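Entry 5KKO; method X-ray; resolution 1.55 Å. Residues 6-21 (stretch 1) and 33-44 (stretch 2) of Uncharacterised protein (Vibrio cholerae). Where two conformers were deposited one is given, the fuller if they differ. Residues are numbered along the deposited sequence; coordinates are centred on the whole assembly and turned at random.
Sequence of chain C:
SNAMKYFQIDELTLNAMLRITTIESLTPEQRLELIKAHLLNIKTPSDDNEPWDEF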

ATOM      1  N   TYR C   6       7.108   2.149  -3.020  1.00 23.93           N
ATOM      2  CA  TYR C   6       7.034   3.530  -2.607  1.00 29.75           C
ATOM      3  C   TYR C   6       7.964   4.369  -3.468  1.00 24.18           C
ATOM      4  O   TYR C   6       8.883   3.856  -4.131  1.00 25.22           O
ATOM      5  CB  TYR C   6       7.378   3.745  -1.157  1.00 30.51           C
ATOM      6  CG  TYR C   6       8.806   3.447  -0.807  1.00 34.70           C
ATOM      7  CD1 TYR C   6       9.720   4.465  -0.584  1.00 38.88           C
ATOM      8  CD2 TYR C   6       9.228   2.129  -0.659  1.00 34.31           C
ATOM      9  CE1 TYR C   6      11.045   4.166  -0.227  1.00 44.30           C
ATOM     10  CE2 TYR C   6      10.518   1.828  -0.331  1.00 40.63           C
ATOM     11  CZ  TYR C   6      11.424   2.841  -0.092  1.00 48.25           C
ATOM     12  OH  TYR C   6      12.712   2.491   0.263  1.00 49.35           O
ATOM     13  N   PHE C   7       7.707   5.664  -3.424  1.00 20.85           N
ATOM     14  CA  PHE C   7       8.441   6.650  -4.188  1.00 19.65           C
ATOM     15  C   PHE C   7       9.072   7.602  -3.188  1.00 19.77           C
ATOM     16  O   PHE C   7       8.507   7.817  -2.101  1.00 24.05           O
ATOM     17  CB  PHE C   7       7.483   7.383  -5.127  1.00 18.60           C
ATOM     18  CG  PHE C   7       6.991   6.523  -6.225  1.00 18.90           C
ATOM     19  CD1 PHE C   7       5.900   5.754  -6.046  1.00 19.83           C
ATOM     20  CD2 PHE C   7       7.640   6.473  -7.429  1.00 18.67           C
ATOM     21  CE1 PHE C   7       5.431   4.904  -7.013  1.00 27.79           C
ATOM     22  CE2 PHE C   7       7.157   5.634  -8.432  1.00 21.45           C
ATOM     23  CZ  PHE C   7       6.039   4.844  -8.206  1.00 25.44           C
ATOM     24  N   GLN C   8      10.218   8.130  -3.508  1.00 19.61           N
ATOM     25  CA  GLN C   8      10.855   9.089  -2.638  1.00 20.05           C
ATOM     26  C   GLN C   8      10.722  10.480  -3.256  1.00 22.80           C
ATOM     27  O   GLN C   8      10.858  10.628  -4.396  1.00 34.46           O
ATOM     28  CB  GLN C   8      12.322   8.769  -2.391  1.00 31.44           C
ATOM     29  CG  GLN C   8      12.546   7.478  -1.616  1.00 40.38           C
ATOM     30  CD  GLN C   8      13.524   7.579  -0.448  1.00 56.20           C
ATOM     31  OE1 GLN C   8      13.214   7.154   0.661  1.00 63.69           O
ATOM     32  NE2 GLN C   8      14.722   8.120  -0.699  1.00 61.56           N
ATOM     33  N   ILE C   9      10.416  11.479  -2.455  1.00 18.34           N
ATOM     34  CA  ILE C   9      10.338  12.864  -2.938  1.00 23.91           C
ATOM     35  C   ILE C   9      11.261  13.745  -2.096  1.00 17.84           C
ATOM     36  O   ILE C   9      11.199  13.715  -0.860  1.00 19.31           O
ATOM     37  CB  ILE C   9       8.891  13.385  -2.931  1.00 29.82           C
ATOM     38  CG1 ILE C   9       8.866  14.840  -3.386  1.00 28.75           C
ATOM     39  CG2 ILE C   9       8.260  13.275  -1.609  1.00 29.76           C
ATOM     40  CD1 ILE C   9       7.550  15.398  -3.265  1.00 34.26           C
ATOM     41  N   ASP C  10      12.126  14.505  -2.763  1.00 17.34           N
ATOM     42  CA  ASP C  10      13.002  15.391  -2.019  1.00 18.37           C
ATOM     43  C   ASP C  10      12.197  16.517  -1.379  1.00 18.22           C
ATOM     44  O   ASP C  10      11.121  16.909  -1.844  1.00 16.44           O
ATOM     45  CB  ASP C  10      14.076  15.991  -2.932  1.00 21.97           C
ATOM     46  CG  ASP C  10      13.444  16.744  -4.080  1.00 32.44           C
ATOM     47  OD1 ASP C  10      12.882  16.085  -4.993  1.00 36.87           O
ATOM     48  OD2 ASP C  10      13.448  17.967  -4.019  1.00 37.24           O
ATOM     49  N   GLU C  11      12.763  17.069  -0.315  1.00 18.43           N
ATOM     50  CA  GLU C  11      12.085  18.122   0.437  1.00 16.78           C
ATOM     51  C   GLU C  11      11.854  19.358  -0.416  1.00 15.59           C
ATOM     52  O   GLU C  11      10.782  19.980  -0.329  1.00 15.32           O
ATOM     53  CB  GLU C  11      12.897  18.441   1.704  1.00 23.39           C
ATOM     54  CG  GLU C  11      12.244  19.506   2.559  1.00 25.98           C
ATOM     55  CD  GLU C  11      12.889  19.573   3.918  1.00 42.27           C
ATOM     56  OE1 GLU C  11      12.155  19.472   4.926  1.00 45.88           O
ATOM     57  OE2 GLU C  11      14.135  19.700   3.968  1.00 49.51           O
ATOM     58  N   LEU C  12      12.799  19.705  -1.293  1.00 16.69           N
ATOM     59  CA  LEU C  12      12.559  20.887  -2.121  1.00 16.44           C
ATOM     60  C   LEU C  12      11.328  20.715  -3.008  1.00 16.06           C
ATOM     61  O   LEU C  12      10.524  21.656  -3.176  1.00 15.56           O
ATOM     62  CB  LEU C  12      13.802  21.209  -2.982  1.00 34.25           C
ATOM     63  CG  LEU C  12      14.707  22.338  -2.458  1.00 49.49           C
ATOM     64  CD1 LEU C  12      14.101  23.715  -2.772  1.00 49.44           C
ATOM     65  CD2 LEU C  12      15.000  22.200  -0.961  1.00 55.10           C
ATOM     66  N   THR C  13      11.180  19.545  -3.622  1.00 14.73           N
ATOM     67  CA  THR C  13      10.032  19.301  -4.476  1.00 13.66           C
ATOM     68  C   THR C  13       8.737  19.244  -3.670  1.00 13.50           C
ATOM     69  O   THR C  13       7.713  19.782  -4.098  1.00 13.45           O
ATOM     70  CB  THR C  13      10.214  18.000  -5.246  1.00 16.80           C
ATOM     71  OG1 THR C  13      11.409  18.094  -6.053  1.00 21.47           O
ATOM     72  CG2 THR C  13       8.927  17.642  -6.072  1.00 20.24           C
ATOM     73  N   LEU C  14       8.767  18.587  -2.498  1.00 13.14           N
ATOM     74  CA  LEU C  14       7.555  18.567  -1.687  1.00 12.49           C
ATOM     75  C   LEU C  14       7.125  19.979  -1.291  1.00 10.80           C
ATOM     76  O   LEU C  14       5.932  20.329  -1.386  1.00 10.99           O
ATOM     77  CB  LEU C  14       7.794  17.676  -0.461  1.00 13.43           C
ATOM     78  CG  LEU C  14       6.712  17.637   0.570  1.00 15.00           C
ATOM     79  CD1 LEU C  14       5.538  17.074  -0.112  1.00 19.48           C
ATOM     80  CD2 LEU C  14       7.164  16.725   1.761  1.00 19.59           C
ATOM     81  N   ASN C  15       8.089  20.792  -0.839  1.00 12.05           N
ATOM     82  CA  ASN C  15       7.754  22.158  -0.439  1.00 11.28           C
ATOM     83  C   ASN C  15       7.309  22.981  -1.628  1.00 11.25           C
ATOM     84  O   ASN C  15       6.415  23.831  -1.494  1.00 11.65           O
ATOM     85  CB  ASN C  15       8.976  22.780   0.266  1.00 11.51           C
ATOM     86  CG  ASN C  15       9.086  22.308   1.704  1.00 16.49           C
ATOM     87  OD1 ASN C  15       8.092  21.798   2.264  1.00 16.80           O
ATOM     88  ND2 ASN C  15      10.267  22.429   2.290  1.00 16.95           N
ATOM     89  N   ALA C  16       7.906  22.749  -2.791  1.00 10.62           N
ATOM     90  CA  ALA C  16       7.442  23.479  -3.968  1.00 13.04           C
ATOM     91  C   ALA C  16       5.989  23.148  -4.286  1.00 13.55           C
ATOM     92  O   ALA C  16       5.192  24.038  -4.638  1.00 12.84           O
ATOM     93  CB  ALA C  16       8.300  23.150  -5.194  1.00 13.96           C
HETATM   94  N   MSE C  17       5.617  21.880  -4.186  0.53 10.21           N
HETATM   95  CA  MSE C  17       4.255  21.505  -4.456  0.53 10.29           C
HETATM   96  C   MSE C  17       3.307  22.114  -3.414  0.53 13.47           C
HETATM   97  O   MSE C  17       2.223  22.575  -3.769  0.53 10.71           O
HETATM   98  CB  MSE C  17       4.178  19.984  -4.467  0.53 11.06           C
HETATM   99  CG  MSE C  17       5.099  19.358  -5.573  0.53  9.69           C
HETATM  100 SE   MSE C  17       5.002  17.446  -5.587  0.53 16.06          SE
HETATM  101  CE  MSE C  17       3.175  17.229  -6.222  0.53 20.54           C
ATOM    102  N   LEU C  18       3.718  22.125  -2.136  1.00 10.43           N
ATOM    103  CA  LEU C  18       2.913  22.788  -1.107  1.00 10.19           C
ATOM    104  C   LEU C  18       2.705  24.255  -1.441  1.00 10.86           C
ATOM    105  O   LEU C  18       1.583  24.798  -1.272  1.00 12.45           O
ATOM    106  CB  LEU C  18       3.567  22.617   0.297  1.00 10.35           C
ATOM    107  CG  LEU C  18       3.295  21.238   0.883  1.00  8.97           C
ATOM    108  CD1 LEU C  18       4.354  20.883   2.000  1.00 11.93           C
ATOM    109  CD2 LEU C  18       1.881  21.081   1.456  1.00 13.64           C
ATOM    110  N   ARG C  19       3.773  24.922  -1.848  1.00 10.27           N
ATOM    111  CA  ARG C  19       3.659  26.333  -2.191  1.00 11.13           C
ATOM    112  C   ARG C  19       2.746  26.529  -3.392  1.00 10.16           C
ATOM    113  O   ARG C  19       1.919  27.475  -3.431  1.00 10.67           O
ATOM    114  CB  ARG C  19       5.045  26.874  -2.474  1.00 10.53           C
ATOM    115  CG  ARG C  19       5.000  28.341  -2.841  1.00 13.15           C
ATOM    116  CD  ARG C  19       6.439  28.781  -3.154  1.00 14.52           C
ATOM    117  NE  ARG C  19       6.371  30.013  -3.934  1.00 19.82           N
ATOM    118  CZ  ARG C  19       6.063  31.154  -3.370  1.00 21.46           C
ATOM    119  NH1 ARG C  19       5.934  31.173  -2.046  1.00 20.46           N
ATOM    120  NH2 ARG C  19       5.982  32.270  -4.117  1.00 31.00           N
ATOM    121  N   ILE C  20       2.871  25.659  -4.393  1.00  8.78           N
ATOM    122  CA  ILE C  20       2.084  25.795  -5.617  1.00 11.10           C
ATOM    123  C   ILE C  20       0.582  25.725  -5.301  1.00 10.96           C
ATOM    124  O   ILE C  20      -0.213  26.451  -5.927  1.00 11.61           O
ATOM    125  CB  ILE C  20       2.498  24.727  -6.642  1.00  9.46           C
ATOM    126  CG1 ILE C  20       3.808  25.051  -7.271  1.00 12.19           C
ATOM    127  CG2 ILE C  20       1.397  24.607  -7.782  1.00 10.97           C
ATOM    128  CD1 ILE C  20       4.467  23.794  -7.884  1.00 16.03           C
ATOM    129  N   THR C  21       0.151  24.939  -4.306  1.00 11.07           N
ATOM    130  CA  THR C  21      -1.271  24.895  -4.048  1.00 11.14           C
ATOM    131  C   THR C  21      -1.870  26.244  -3.669  1.00 12.77           C
ATOM    132  O   THR C  21      -3.077  26.431  -3.854  1.00 10.44           O
ATOM    133  CB  THR C  21      -1.641  23.913  -2.915  1.00 12.28           C
ATOM    134  OG1 THR C  21      -1.115  24.346  -1.659  1.00 12.57           O
ATOM    135  CG2 THR C  21      -1.135  22.527  -3.209  1.00 12.00           C
TER
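Stretch 2 (33-44) ELIKAHLLNIKT

Stretch 1 runs as a strand through residues 6-10 and turns directly into a helix at Glu-11; stretch 2 is helical through Lys-43, in a helix that begins earlier in the chain, and Thr-44 is the first residue to leave helical phi/psi. The two helices pack nearly antiparallel, with a signed crossing angle of -161° and axes 10.0 Å apart at closest approach, while the strand crosses helix 33-43 at 126°, 9.6 Å away. The CA atoms nearest across the stretches are those of Met-17 and Ile-35 (6.3 Å) and of Phe-7 and Ile-42 (7.2 Å). Asp-10 caps the first helix, its OD2 accepting from Thr-13 N at 2.8 Å.

No hydrogen bond joins the stretches; the contact is mainly apolar. Selenomethionine Met-17 fits as a knob among Ile-35, His-38, Leu-39 and Ile-42: its CE lies 3.5 Å from Leu-39 CD2, its CB 3.9 Å from Ile-35 CD1, and its SE 3.9 Å from His-38 CB. One turn on, Ile-20 CD1 reaches Leu-34 CG at 3.7 Å and His-38 CD2 at 4.0 Å. Thr-13 CG2 also approaches the imidazole, 4.1 Å from His-38 ND1, so His-38 spans three successive turns of helix 11-20. Towards the end of helix 33-43, Ile-42 meets the strand, with CG2 3.8 Å from Phe-7 CB and CD1 4.1 Å from Ile-9 CD1.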

ATOM      1  N   GLU C  33      -2.450  21.837 -12.879  1.00  8.53           N
ATOM      2  CA  GLU C  33      -1.629  21.278 -13.962  1.00  8.87           C
ATOM      3  C   GLU C  33      -0.167  21.193 -13.542  1.00 10.94           C
ATOM      4  O   GLU C  33       0.561  20.280 -13.968  1.00 12.71           O
ATOM      5  CB  GLU C  33      -1.792  22.156 -15.234  1.00 11.47           C
ATOM      6  CG  GLU C  33      -3.155  22.086 -15.869  1.00 14.13           C
ATOM      7  CD  GLU C  33      -3.453  20.790 -16.521  1.00 26.40           C
ATOM      8  OE1 GLU C  33      -2.534  19.950 -16.729  1.00 25.17           O
ATOM      9  OE2 GLU C  33      -4.635  20.631 -16.877  1.00 35.20           O
ATOM     10  N   LEU C  34       0.319  22.182 -12.767  1.00  9.42           N
ATOM     11  CA  LEU C  34       1.708  22.144 -12.330  1.00 11.00           C
ATOM     12  C   LEU C  34       1.907  21.038 -11.323  1.00 10.97           C
ATOM     13  O   LEU C  34       2.939  20.338 -11.341  1.00 13.09           O
ATOM     14  CB  LEU C  34       2.055  23.509 -11.762  1.00 16.63           C
ATOM     15  CG  LEU C  34       3.463  23.925 -11.488  1.00 23.49           C
ATOM     16  CD1 LEU C  34       4.338  23.720 -12.770  1.00 17.52           C
ATOM     17  CD2 LEU C  34       3.389  25.419 -11.097  1.00 24.48           C
ATOM     18  N   ILE C  35       0.955  20.908 -10.383  0.58  7.71           N
ATOM     19  CA  ILE C  35       0.936  19.753  -9.464  0.58  8.99           C
ATOM     20  C   ILE C  35       1.015  18.455 -10.254  0.58 10.81           C
ATOM     21  O   ILE C  35       1.898  17.616 -10.003  0.58  8.01           O
ATOM     22  CB  ILE C  35      -0.328  19.789  -8.576  0.58  9.76           C
ATOM     23  CG1 ILE C  35      -0.162  20.874  -7.528  0.58  9.94           C
ATOM     24  CG2 ILE C  35      -0.626  18.410  -7.845  0.58 11.32           C
ATOM     25  CD1 ILE C  35       1.096  20.687  -6.693  0.58 11.69           C
ATOM     26  N   LYS C  36       0.107  18.285 -11.228  1.00 11.89           N
ATOM     27  CA  LYS C  36       0.034  17.040 -11.994  1.00  9.54           C
ATOM     28  C   LYS C  36       1.378  16.750 -12.669  1.00 10.51           C
ATOM     29  O   LYS C  36       1.843  15.612 -12.689  1.00 10.58           O
ATOM     30  CB  LYS C  36      -1.135  17.127 -12.985  1.00 10.65           C
ATOM     31  CG  LYS C  36      -1.370  15.792 -13.718  1.00 13.97           C
ATOM     32  CD  LYS C  36      -2.174  15.960 -15.016  1.00 28.42           C
ATOM     33  CE  LYS C  36      -3.512  16.572 -14.754  1.00 33.25           C
ATOM     34  NZ  LYS C  36      -4.323  16.389 -16.012  1.00 37.90           N
ATOM     35  N   ALA C  37       2.006  17.763 -13.237  1.00 10.86           N
ATOM     36  CA  ALA C  37       3.303  17.549 -13.872  1.00  9.99           C
ATOM     37  C   ALA C  37       4.320  17.032 -12.856  1.00 11.99           C
ATOM     38  O   ALA C  37       5.084  16.094 -13.155  1.00 10.08           O
ATOM     39  CB  ALA C  37       3.772  18.846 -14.506  1.00 11.56           C
ATOM     40  N   HIS C  38       4.360  17.622 -11.654  1.00 11.52           N
ATOM     41  CA  HIS C  38       5.304  17.125 -10.665  1.00 10.87           C
ATOM     42  C   HIS C  38       4.988  15.678 -10.278  1.00 11.75           C
ATOM     43  O   HIS C  38       5.916  14.871 -10.049  1.00 10.90           O
ATOM     44  CB  HIS C  38       5.271  18.038  -9.424  1.00 11.60           C
ATOM     45  CG  HIS C  38       6.115  19.264  -9.567  1.00 14.06           C
ATOM     46  ND1 HIS C  38       7.505  19.222  -9.583  1.00 18.39           N
ATOM     47  CD2 HIS C  38       5.769  20.562  -9.758  1.00 14.89           C
ATOM     48  CE1 HIS C  38       7.975  20.453  -9.704  1.00 19.62           C
ATOM     49  NE2 HIS C  38       6.953  21.292  -9.818  1.00 20.32           N
ATOM     50  N   LEU C  39       3.706  15.366 -10.127  1.00  9.89           N
ATOM     51  CA  LEU C  39       3.327  14.009  -9.719  1.00  9.17           C
ATOM     52  C   LEU C  39       3.660  13.025 -10.836  1.00  9.09           C
ATOM     53  O   LEU C  39       4.157  11.936 -10.560  1.00 10.05           O
ATOM     54  CB  LEU C  39       1.835  14.009  -9.358  1.00  9.12           C
ATOM     55  CG  LEU C  39       1.428  14.737  -8.085  1.00 12.53           C
ATOM     56  CD1 LEU C  39      -0.149  14.776  -8.150  1.00 15.16           C
ATOM     57  CD2 LEU C  39       1.858  14.047  -6.824  1.00 14.11           C
ATOM     58  N   LEU C  40       3.395  13.371 -12.097  1.00 12.13           N
ATOM     59  CA  LEU C  40       3.777  12.472 -13.177  1.00 11.95           C
ATOM     60  C   LEU C  40       5.298  12.300 -13.259  1.00 11.06           C
ATOM     61  O   LEU C  40       5.801  11.217 -13.581  1.00 15.41           O
ATOM     62  CB  LEU C  40       3.268  13.035 -14.522  1.00 13.68           C
ATOM     63  CG  LEU C  40       1.751  12.985 -14.672  1.00 12.84           C
ATOM     64  CD1 LEU C  40       1.439  13.648 -16.024  1.00 15.33           C
ATOM     65  CD2 LEU C  40       1.277  11.534 -14.781  1.00 17.25           C
ATOM     66  N   ASN C  41       6.045  13.365 -12.972  1.00 10.68           N
ATOM     67  CA  ASN C  41       7.509  13.267 -12.952  1.00 11.02           C
ATOM     68  C   ASN C  41       8.005  12.240 -11.936  1.00 11.33           C
ATOM     69  O   ASN C  41       8.948  11.470 -12.220  1.00 13.35           O
ATOM     70  CB  ASN C  41       8.059  14.657 -12.627  1.00 11.58           C
ATOM     71  CG  ASN C  41       9.489  14.821 -13.067  1.00 13.31           C
ATOM     72  OD1 ASN C  41       9.878  14.343 -14.154  1.00 18.04           O
ATOM     73  ND2 ASN C  41      10.300  15.404 -12.198  1.00 19.28           N
ATOM     74  N   ILE C  42       7.372  12.222 -10.768  1.00 10.97           N
ATOM     75  CA  ILE C  42       7.724  11.222  -9.756  1.00 11.68           C
ATOM     76  C   ILE C  42       7.341   9.806 -10.205  1.00 11.43           C
ATOM     77  O   ILE C  42       8.109   8.843  -9.996  1.00 12.96           O
ATOM     78  CB  ILE C  42       7.054  11.580  -8.430  1.00 13.37           C
ATOM     79  CG1 ILE C  42       7.579  12.946  -7.882  1.00 16.39           C
ATOM     80  CG2 ILE C  42       7.218  10.439  -7.384  1.00 16.40           C
ATOM     81  CD1 ILE C  42       6.625  13.600  -6.822  1.00 20.10           C
ATOM     82  N   LYS C  43       6.161   9.663 -10.816  1.00 14.90           N
ATOM     83  CA  LYS C  43       5.602   8.351 -11.205  1.00 13.82           C
ATOM     84  C   LYS C  43       6.360   7.732 -12.375  1.00 16.15           C
ATOM     85  O   LYS C  43       6.507   6.487 -12.450  1.00 18.68           O
ATOM     86  CB  LYS C  43       4.113   8.565 -11.553  1.00 14.76           C
ATOM     87  CG  LYS C  43       3.376   7.395 -12.183  1.00 23.27           C
ATOM     88  CD  LYS C  43       2.723   6.579 -11.158  1.00 24.78           C
ATOM     89  CE  LYS C  43       1.972   5.385 -11.803  1.00 20.39           C
ATOM     90  NZ  LYS C  43       1.515   4.481 -10.745  1.00 22.46           N
ATOM     91  N   THR C  44       6.837   8.580 -13.321  1.00 20.70           N
ATOM     92  CA  THR C  44       7.268   8.102 -14.651  1.00 19.44           C
ATOM     93  C   THR C  44       8.707   7.665 -14.579  1.00 21.00           C
ATOM     94  O   THR C  44       9.539   8.404 -14.042  1.00 23.10           O
ATOM     95  CB  THR C  44       7.146   9.195 -15.691  1.00 18.88           C
ATOM     96  OG1 THR C  44       5.759   9.541 -15.823  1.00 17.55           O
ATOM     97  CG2 THR C  44       7.583   8.643 -17.060  1.00 17.71           C
TER